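Local coordinates for glycerol kinase, putative (PDB 2W41), which probably phosphorylates glycerol to sn-glycerol 3-phosphate at the expense of ATP, as a member of the FGGY kinase family, at residues N183-V188 with E222-C227. Sequence-based numbering, arbitrary orientation.
Sequences NCYTDV and EIKSNC. With EDO (1,2-ethanediol), chain X.
Lys224 lies over one face of the Tyr185 ring, a worked example of a diagonal contact on one face of a parallel ladder, Lys224 being bridged to Asp187 and Tyr185 to Glu222. Lys224 CB rests 3.4 Å from Thr186 O, and CG reaches the ring at Tyr185 CD1. Lys224 CD stands over the Tyr185 face, displaced toward the rim, in a CH-pi contact 3.7 Å from the centroid. A bend at chi3 (131°) turns CE onto Tyr185 CE1 and brings NZ on over the same ring in a cation-pi contact, 27° off the normal; NZ also bonds to Asn229 O and Ser228 OG and makes a further cation-pi contact with Phe230. Glu222 OE1 approaches the ring edge at CE1.

Beneath this pair runs a two-stranded parallel ladder. Thr186 N donates to Glu222 O (2.9 Å, nearly straight at 168°), and Lys224 N donates to Thr186 O at 2.8 Å from above the carbonyl plane. On the other face Thr186 CG2 packs against Ile223 CG1; the backbone N of Ile223 donates to O2 of a 1,2-ethanediol, probably from the crystallisation liquor.

Where the ladder ends, Asp187 is the N-cap of helix 188-191, its carboxylate bonded to Thr189 and Asn190; Asn226 ND2 adds a weak bond to Asp187 OD2 and also donates to Cys249 O, while Asn226 OD1 accepts from Lys300 N. The small sheet lies within the N-terminal FGGY family region, flanked by helix 171-179 through Thr173 and Phe177, and joined through Asn226 to strand 245-251 of the six-stranded sheet and to helix 447-459.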
loop_
_atom_site.group_PDB
_atom_site.type_symbol
_atom_site.label_atom_id
_atom_site.label_comp_id
_atom_site.label_asym_id
_atom_site.label_seq_id
_atom_site.Cartn_x
_atom_site.Cartn_y
_atom_site.Cartn_z
ATOM N N ASN B 183 -4.220 -49.636 25.021
ATOM C CA ASN B 183 -3.002 -48.952 25.562
ATOM C C ASN B 183 -3.112 -47.446 25.710
ATOM O O ASN B 183 -3.562 -46.797 24.802
ATOM C CB ASN B 183 -1.801 -49.206 24.668
ATOM C CG ASN B 183 -1.220 -50.550 24.858
ATOM O OD1 ASN B 183 -1.890 -51.433 25.310
ATOM N ND2 ASN B 183 0.053 -50.718 24.518
ATOM N N CYS B 184 -2.692 -46.903 26.852
ATOM C CA CYS B 184 -2.801 -45.446 27.125
ATOM C C CYS B 184 -1.421 -44.733 27.277
ATOM O O CYS B 184 -0.830 -44.686 28.379
ATOM C CB CYS B 184 -3.742 -45.170 28.316
ATOM S SG CYS B 184 -5.537 -45.533 27.989
ATOM N N TYR B 185 -0.924 -44.207 26.143
ATOM C CA TYR B 185 0.419 -43.646 26.033
ATOM C C TYR B 185 0.435 -42.325 25.329
ATOM O O TYR B 185 -0.434 -42.011 24.483
ATOM C CB TYR B 185 1.319 -44.540 25.209
ATOM C CG TYR B 185 1.677 -45.848 25.824
ATOM C CD1 TYR B 185 2.240 -45.904 27.108
ATOM C CD2 TYR B 185 1.477 -47.037 25.119
ATOM C CE1 TYR B 185 2.573 -47.124 27.687
ATOM C CE2 TYR B 185 1.820 -48.258 25.669
ATOM C CZ TYR B 185 2.375 -48.294 26.955
ATOM O OH TYR B 185 2.713 -49.501 27.519
ATOM N N THR B 186 1.451 -41.552 25.685
ATOM C CA THR B 186 1.825 -40.361 24.946
ATOM C C THR B 186 3.352 -40.431 24.853
ATOM O O THR B 186 3.941 -41.395 25.320
ATOM C CB THR B 186 1.298 -39.051 25.618
ATOM O OG1 THR B 186 1.582 -37.930 24.782
ATOM C CG2 THR B 186 1.936 -38.795 26.977
ATOM N N ASP B 187 3.976 -39.437 24.233
ATOM C CA ASP B 187 5.407 -39.320 24.177
ATOM C C ASP B 187 5.774 -37.918 24.709
ATOM O O ASP B 187 4.913 -37.081 24.905
ATOM C CB ASP B 187 5.893 -39.529 22.752
ATOM C CG ASP B 187 5.450 -38.425 21.813
ATOM O OD1 ASP B 187 4.397 -38.579 21.156
ATOM O OD2 ASP B 187 6.136 -37.387 21.727
ATOM N N VAL B 188 7.055 -37.661 24.924
ATOM C CA VAL B 188 7.508 -36.411 25.508
ATOM C C VAL B 188 7.124 -35.126 24.766
ATOM O O VAL B 188 6.894 -34.101 25.400
ATOM C CB VAL B 188 9.070 -36.420 25.741
ATOM C CG1 VAL B 188 9.386 -37.241 26.981
ATOM C CG2 VAL B 188 9.846 -36.939 24.529
ATOM N N GLU B 222 0.666 -42.570 30.295
ATOM C CA GLU B 222 2.094 -42.600 30.535
ATOM C C GLU B 222 2.877 -41.914 29.417
ATOM O O GLU B 222 2.663 -42.189 28.254
ATOM C CB GLU B 222 2.550 -44.053 30.659
ATOM C CG GLU B 222 3.982 -44.232 31.114
ATOM C CD GLU B 222 4.388 -45.689 31.106
ATOM O OE1 GLU B 222 3.499 -46.563 31.254
ATOM O OE2 GLU B 222 5.609 -45.950 30.962
ATOM N N ILE B 223 3.771 -41.006 29.803
ATOM C CA ILE B 223 4.725 -40.357 28.916
ATOM C C ILE B 223 5.907 -41.268 28.564
ATOM O O ILE B 223 6.765 -41.604 29.410
ATOM C CB ILE B 223 5.276 -39.061 29.520
ATOM C CG1 ILE B 223 4.125 -38.115 29.826
ATOM C CG2 ILE B 223 6.295 -38.434 28.574
ATOM C CD1 ILE B 223 4.438 -37.077 30.889
ATOM N N LYS B 224 5.943 -41.667 27.304
ATOM C CA LYS B 224 6.997 -42.495 26.824
ATOM C C LYS B 224 8.022 -41.641 26.068
ATOM O O LYS B 224 7.809 -40.457 25.774
ATOM C CB LYS B 224 6.405 -43.585 25.959
ATOM C CG LYS B 224 5.636 -44.588 26.770
ATOM C CD LYS B 224 5.516 -45.895 26.024
ATOM C CE LYS B 224 5.896 -47.087 26.905
ATOM N NZ LYS B 224 6.254 -48.233 26.041
ATOM N N SER B 225 9.161 -42.225 25.781
ATOM C CA SER B 225 10.080 -41.586 24.881
ATOM C C SER B 225 9.664 -41.869 23.405
ATOM O O SER B 225 8.716 -42.649 23.119
ATOM C CB SER B 225 11.496 -42.027 25.199
ATOM O OG SER B 225 11.660 -43.416 25.006
ATOM N N ASN B 226 10.358 -41.206 22.483
ATOM C CA ASN B 226 9.952 -41.194 21.068
ATOM C C ASN B 226 10.126 -42.517 20.368
ATOM O O ASN B 226 9.374 -42.843 19.452
ATOM C CB ASN B 226 10.595 -40.016 20.328
ATOM C CG ASN B 226 10.083 -38.672 20.861
ATOM O OD1 ASN B 226 10.817 -37.862 21.466
ATOM N ND2 ASN B 226 8.805 -38.485 20.726
ATOM N N CYS B 227 11.111 -43.279 20.847
ATOM C CA CYS B 227 11.353 -44.659 20.479
ATOM C C CYS B 227 11.009 -45.495 21.718
ATOM O O CYS B 227 11.541 -45.237 22.806
ATOM C CB CYS B 227 12.835 -44.848 20.139
ATOM S SG CYS B 227 13.482 -43.921 18.732
HETATM C C1 EDO X . 4.812 -38.745 33.813
HETATM O O1 EDO X . 4.501 -38.029 35.011
HETATM C C2 EDO X . 3.917 -39.973 33.722
HETATM O O2 EDO X . 4.341 -40.683 32.566
#